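Local coordinates for protein probable flavin reductase (Sinorhizobium meliloti, PDB 3RH7) that binds flavin mononucleotide and probably works as an NADPH-dependent flavin reductase, pairing an FMN-binding split barrel with what is probably a Nudix-like domain, at residues 181-193 with 246-260. Residues are numbered along the deposited sequence; the frame is centred on the assembly and turned at random.
Sequences EGEIRLGAVLEQQ and DGRQNIVYHALASDG
Strands 184-191 and 249-257 run parallel, Arg185 level with Asn250 and Glu191 with Leu256, joined by backbone hydrogen bonds from Arg185 N to Gln249 O through to Ala257 N to Glu191 O. They are the central pair of a four-stranded mixed sheet, probably the Nudix-like part of the chain, separate from the FMN-binding split barrel. Where helix 216-228 covers Leu186, its CD2 lies alongside Ile251 CB (4.0 Å); farther along the same face, beside Phe267, Leu190 CD1 meets Ala255 CB at 3.7 Å. On the other face, His254 has CG anti to its own N (chi1 -170°) and its ring swung back to the neighbouring strand, where ND1 donates to Val189 O (3.0 Å) in the carbonyl plane; that oxygen also accepts Ala255 N. At one end, Arg185 NH1 pairs in a salt bridge with Asp246 OD2, its modelled length doubtful, while Glu183 OE2 sits over the Arg248 guanidinium, pairing by charge alone. At the other end Gln192 NE2 donates to Ser258 O and Gly260 O, 2.8 Å each. An alanine here would probably leave both without their shared donor and loop 258-260 freer to move. NE2 meets Gly260 O on a lone pair, in the carbonyl plane.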
loop_
_atom_site.group_PDB
_atom_site.type_symbol
_atom_site.label_atom_id
_atom_site.label_comp_id
_atom_site.label_asym_id
_atom_site.label_seq_id
_atom_site.Cartn_x
_atom_site.Cartn_y
_atom_site.Cartn_z
ATOM N N GLU A 181 -4.734 16.368 -22.002
ATOM C CA GLU A 181 -3.915 16.753 -23.156
ATOM C C GLU A 181 -4.491 16.204 -24.495
ATOM O O GLU A 181 -4.320 16.820 -25.547
ATOM C CB GLU A 181 -2.471 16.284 -22.957
ATOM C CG GLU A 181 -1.484 17.377 -22.597
ATOM C CD GLU A 181 -0.080 16.872 -22.317
ATOM O OE1 GLU A 181 0.636 16.511 -23.283
ATOM O OE2 GLU A 181 0.299 16.832 -21.124
ATOM N N GLY A 182 -5.173 15.074 -24.438
ATOM C CA GLY A 182 -5.800 14.479 -25.606
ATOM C C GLY A 182 -6.038 13.006 -25.418
ATOM O O GLY A 182 -6.134 12.538 -24.272
ATOM N N GLU A 183 -6.129 12.265 -26.543
ATOM C CA GLU A 183 -6.344 10.811 -26.513
ATOM C C GLU A 183 -5.182 10.113 -25.800
ATOM O O GLU A 183 -4.038 10.591 -25.862
ATOM C CB GLU A 183 -6.584 10.203 -27.914
ATOM C CG GLU A 183 -5.368 10.260 -28.814
ATOM C CD GLU A 183 -5.438 9.682 -30.217
ATOM O OE1 GLU A 183 -6.547 9.358 -30.699
ATOM O OE2 GLU A 183 -4.363 9.618 -30.858
ATOM N N ILE A 184 -5.494 9.037 -25.075
ATOM C CA ILE A 184 -4.498 8.252 -24.364
ATOM C C ILE A 184 -4.523 6.801 -24.874
ATOM O O ILE A 184 -5.594 6.238 -25.164
ATOM C CB ILE A 184 -4.677 8.292 -22.816
ATOM C CG1 ILE A 184 -6.146 7.988 -22.434
ATOM C CG2 ILE A 184 -4.134 9.575 -22.200
ATOM C CD1 ILE A 184 -6.714 8.431 -21.068
ATOM N N ARG A 185 -3.335 6.193 -24.966
ATOM C CA ARG A 185 -3.255 4.790 -25.284
ATOM C C ARG A 185 -3.274 4.060 -23.952
ATOM O O ARG A 185 -2.374 4.257 -23.123
ATOM C CB ARG A 185 -2.012 4.459 -26.101
ATOM C CG ARG A 185 -1.823 2.967 -26.171
ATOM C CD ARG A 185 -0.571 2.587 -26.880
ATOM N NE ARG A 185 -0.747 2.587 -28.324
ATOM C CZ ARG A 185 -0.170 3.469 -29.120
ATOM N NH1 ARG A 185 0.619 4.421 -28.611
ATOM N NH2 ARG A 185 -0.356 3.406 -30.438
ATOM N N LEU A 186 -4.326 3.265 -23.720
ATOM C CA LEU A 186 -4.455 2.511 -22.481
ATOM C C LEU A 186 -3.833 1.156 -22.656
ATOM O O LEU A 186 -4.355 0.338 -23.416
ATOM C CB LEU A 186 -5.917 2.366 -22.069
ATOM C CG LEU A 186 -6.726 3.630 -21.928
ATOM C CD1 LEU A 186 -8.093 3.294 -21.468
ATOM C CD2 LEU A 186 -6.056 4.596 -20.960
ATOM N N GLY A 187 -2.702 0.944 -21.997
ATOM C CA GLY A 187 -2.003 -0.333 -22.048
ATOM C C GLY A 187 -2.082 -1.081 -20.740
ATOM O O GLY A 187 -2.452 -0.503 -19.717
ATOM N N ALA A 188 -1.711 -2.356 -20.744
ATOM C CA ALA A 188 -1.731 -3.149 -19.531
ATOM C C ALA A 188 -0.650 -4.208 -19.493
ATOM O O ALA A 188 -0.348 -4.837 -20.509
ATOM C CB ALA A 188 -3.084 -3.817 -19.364
ATOM N N VAL A 189 -0.089 -4.425 -18.289
ATOM C CA VAL A 189 0.860 -5.504 -17.980
ATOM C C VAL A 189 -0.024 -6.540 -17.308
ATOM O O VAL A 189 -0.205 -6.509 -16.079
ATOM C CB VAL A 189 2.085 -5.053 -17.138
ATOM C CG1 VAL A 189 2.944 -6.244 -16.751
ATOM C CG2 VAL A 189 2.920 -4.030 -17.899
ATOM N N LEU A 190 -0.718 -7.343 -18.151
ATOM C CA LEU A 190 -1.710 -8.333 -17.743
ATOM C C LEU A 190 -1.038 -9.662 -17.440
ATOM O O LEU A 190 -0.515 -10.312 -18.353
ATOM C CB LEU A 190 -2.761 -8.475 -18.859
ATOM C CG LEU A 190 -3.944 -9.399 -18.620
ATOM C CD1 LEU A 190 -4.932 -8.811 -17.629
ATOM C CD2 LEU A 190 -4.662 -9.655 -19.895
ATOM N N GLU A 191 -1.059 -10.063 -16.164
ATOM C CA GLU A 191 -0.412 -11.282 -15.712
ATOM C C GLU A 191 -1.373 -12.473 -15.514
ATOM O O GLU A 191 -2.461 -12.292 -14.966
ATOM C CB GLU A 191 0.335 -11.020 -14.403
ATOM C CG GLU A 191 1.624 -10.242 -14.575
ATOM C CD GLU A 191 2.402 -9.966 -13.303
ATOM O OE1 GLU A 191 2.316 -10.789 -12.360
ATOM O OE2 GLU A 191 3.133 -8.948 -13.270
ATOM N N GLN A 192 -0.962 -13.684 -15.952
ATOM C CA GLN A 192 -1.735 -14.888 -15.720
ATOM C C GLN A 192 -1.107 -15.565 -14.525
ATOM O O GLN A 192 -1.596 -15.354 -13.384
ATOM C CB GLN A 192 -1.835 -15.813 -16.922
ATOM C CG GLN A 192 -2.985 -16.770 -16.713
ATOM C CD GLN A 192 -3.513 -17.337 -17.982
ATOM O OE1 GLN A 192 -2.770 -17.910 -18.803
ATOM N NE2 GLN A 192 -4.830 -17.265 -18.116
ATOM N N GLN A 193 0.001 -16.316 -14.736
ATOM C CA GLN A 193 0.653 -16.818 -13.550
ATOM C C GLN A 193 1.725 -15.815 -13.275
ATOM O O GLN A 193 1.476 -14.781 -12.596
ATOM C CB GLN A 193 1.134 -18.247 -13.687
ATOM C CG GLN A 193 -0.008 -19.271 -13.570
ATOM C CD GLN A 193 -0.968 -19.017 -12.423
ATOM O OE1 GLN A 193 -2.154 -18.753 -12.652
ATOM N NE2 GLN A 193 -0.480 -19.093 -11.174
ATOM N N ASP A 246 5.828 8.006 -31.348
ATOM C CA ASP A 246 4.401 8.122 -31.605
ATOM C C ASP A 246 3.839 9.533 -31.389
ATOM O O ASP A 246 2.979 9.995 -32.150
ATOM C CB ASP A 246 3.763 7.210 -30.564
ATOM C CG ASP A 246 2.470 6.530 -30.881
ATOM O OD1 ASP A 246 2.205 6.277 -32.082
ATOM O OD2 ASP A 246 1.800 6.105 -29.932
ATOM N N GLY A 247 4.261 10.145 -30.281
ATOM C CA GLY A 247 3.793 11.440 -29.817
ATOM C C GLY A 247 2.656 11.302 -28.819
ATOM O O GLY A 247 2.348 12.255 -28.082
ATOM N N ARG A 248 2.055 10.095 -28.753
ATOM C CA ARG A 248 0.886 9.776 -27.967
ATOM C C ARG A 248 1.122 9.564 -26.478
ATOM O O ARG A 248 2.035 8.846 -26.047
ATOM C CB ARG A 248 0.262 8.519 -28.546
ATOM C CG ARG A 248 -1.148 8.224 -28.049
ATOM C CD ARG A 248 -1.784 7.089 -28.805
ATOM N NE ARG A 248 -1.875 7.387 -30.237
ATOM C CZ ARG A 248 -2.386 6.551 -31.133
ATOM N NH1 ARG A 248 -2.886 5.378 -30.749
ATOM N NH2 ARG A 248 -2.428 6.889 -32.421
ATOM N N GLN A 249 0.192 10.130 -25.693
ATOM C CA GLN A 249 0.130 9.951 -24.250
ATOM C C GLN A 249 -0.215 8.487 -23.963
ATOM O O GLN A 249 -1.083 7.908 -24.615
ATOM C CB GLN A 249 -0.904 10.890 -23.626
ATOM C CG GLN A 249 -0.467 12.348 -23.437
ATOM C CD GLN A 249 0.862 12.595 -22.727
ATOM O OE1 GLN A 249 1.533 13.599 -22.988
ATOM N NE2 GLN A 249 1.269 11.740 -21.790
ATOM N N ASN A 250 0.483 7.882 -23.015
ATOM C CA ASN A 250 0.316 6.475 -22.678
ATOM C C ASN A 250 0.043 6.270 -21.167
ATOM O O ASN A 250 0.828 6.736 -20.336
ATOM C CB ASN A 250 1.587 5.742 -23.104
ATOM C CG ASN A 250 1.444 4.916 -24.334
ATOM O OD1 ASN A 250 0.879 3.814 -24.291
ATOM N ND2 ASN A 250 1.994 5.408 -25.438
ATOM N N ILE A 251 -1.082 5.593 -20.823
ATOM C CA ILE A 251 -1.451 5.225 -19.441
ATOM C C ILE A 251 -1.419 3.692 -19.375
ATOM O O ILE A 251 -2.244 3.025 -20.016
ATOM C CB ILE A 251 -2.802 5.832 -18.950
ATOM C CG1 ILE A 251 -2.694 7.373 -18.814
ATOM C CG2 ILE A 251 -3.249 5.202 -17.631
ATOM C CD1 ILE A 251 -3.973 8.096 -18.574
ATOM N N VAL A 252 -0.418 3.134 -18.657
ATOM C CA VAL A 252 -0.227 1.686 -18.532
ATOM C C VAL A 252 -0.589 1.265 -17.116
ATOM O O VAL A 252 -0.095 1.846 -16.138
ATOM C CB VAL A 252 1.200 1.229 -18.928
ATOM C CG1 VAL A 252 1.326 -0.296 -18.894
ATOM C CG2 VAL A 252 1.584 1.767 -20.300
ATOM N N TYR A 253 -1.496 0.277 -17.016
ATOM C CA TYR A 253 -1.982 -0.262 -15.748
ATOM C C TYR A 253 -1.400 -1.611 -15.496
ATOM O O TYR A 253 -1.012 -2.318 -16.439
ATOM C CB TYR A 253 -3.504 -0.401 -15.782
ATOM C CG TYR A 253 -4.279 0.780 -15.264
ATOM C CD1 TYR A 253 -4.515 0.939 -13.900
ATOM C CD2 TYR A 253 -4.879 1.681 -16.134
ATOM C CE1 TYR A 253 -5.325 1.964 -13.414
ATOM C CE2 TYR A 253 -5.670 2.729 -15.660
ATOM C CZ TYR A 253 -5.905 2.857 -14.297
ATOM O OH TYR A 253 -6.719 3.847 -13.809
ATOM N N HIS A 254 -1.345 -1.989 -14.223
ATOM C CA HIS A 254 -0.944 -3.325 -13.879
ATOM C C HIS A 254 -2.258 -4.088 -13.820
ATOM O O HIS A 254 -3.234 -3.504 -13.359
ATOM C CB HIS A 254 -0.101 -3.369 -12.585
ATOM C CG HIS A 254 0.545 -4.706 -12.319
ATOM N ND1 HIS A 254 0.473 -5.774 -13.243
ATOM C CD2 HIS A 254 1.229 -5.131 -11.234
ATOM C CE1 HIS A 254 1.109 -6.792 -12.682
ATOM N NE2 HIS A 254 1.578 -6.465 -11.476
ATOM N N ALA A 255 -2.345 -5.317 -14.394
ATOM C CA ALA A 255 -3.616 -6.042 -14.362
ATOM C C ALA A 255 -3.438 -7.553 -14.139
ATOM O O ALA A 255 -2.314 -8.044 -14.156
ATOM C CB ALA A 255 -4.395 -5.780 -15.642
ATOM N N LEU A 256 -4.552 -8.269 -13.882
ATOM C CA LEU A 256 -4.574 -9.712 -13.655
ATOM C C LEU A 256 -5.618 -10.392 -14.475
ATOM O O LEU A 256 -6.752 -9.899 -14.552
ATOM C CB LEU A 256 -4.852 -10.059 -12.194
ATOM C CG LEU A 256 -3.764 -9.830 -11.200
ATOM C CD1 LEU A 256 -4.234 -10.221 -9.833
ATOM C CD2 LEU A 256 -2.494 -10.556 -11.577
ATOM N N ALA A 257 -5.264 -11.562 -15.027
ATOM C CA ALA A 257 -6.195 -12.363 -15.798
ATOM C C ALA A 257 -6.506 -13.668 -15.076
ATOM O O ALA A 257 -5.640 -14.234 -14.381
ATOM C CB ALA A 257 -5.640 -12.646 -17.176
ATOM N N SER A 258 -7.754 -14.149 -15.256
ATOM C CA SER A 258 -8.207 -15.410 -14.692
ATOM C C SER A 258 -7.506 -16.560 -15.434
ATOM O O SER A 258 -6.803 -16.316 -16.423
ATOM C CB SER A 258 -9.725 -15.505 -14.782
ATOM O OG SER A 258 -10.162 -15.389 -16.122
ATOM N N ASP A 259 -7.642 -17.797 -14.946
ATOM C CA ASP A 259 -6.964 -18.912 -15.602
ATOM C C ASP A 259 -7.659 -19.290 -16.914
ATOM O O ASP A 259 -8.855 -19.004 -17.096
ATOM C CB ASP A 259 -6.859 -20.108 -14.662
ATOM C CG ASP A 259 -5.950 -19.874 -13.478
ATOM O OD1 ASP A 259 -4.998 -19.053 -13.601
ATOM O OD2 ASP A 259 -6.158 -20.530 -12.442
ATOM N N GLY A 260 -6.866 -19.850 -17.831
ATOM C CA GLY A 260 -7.329 -20.292 -19.138
ATOM C C GLY A 260 -6.573 -19.741 -20.329
ATOM O O GLY A 260 -5.838 -18.757 -20.223
#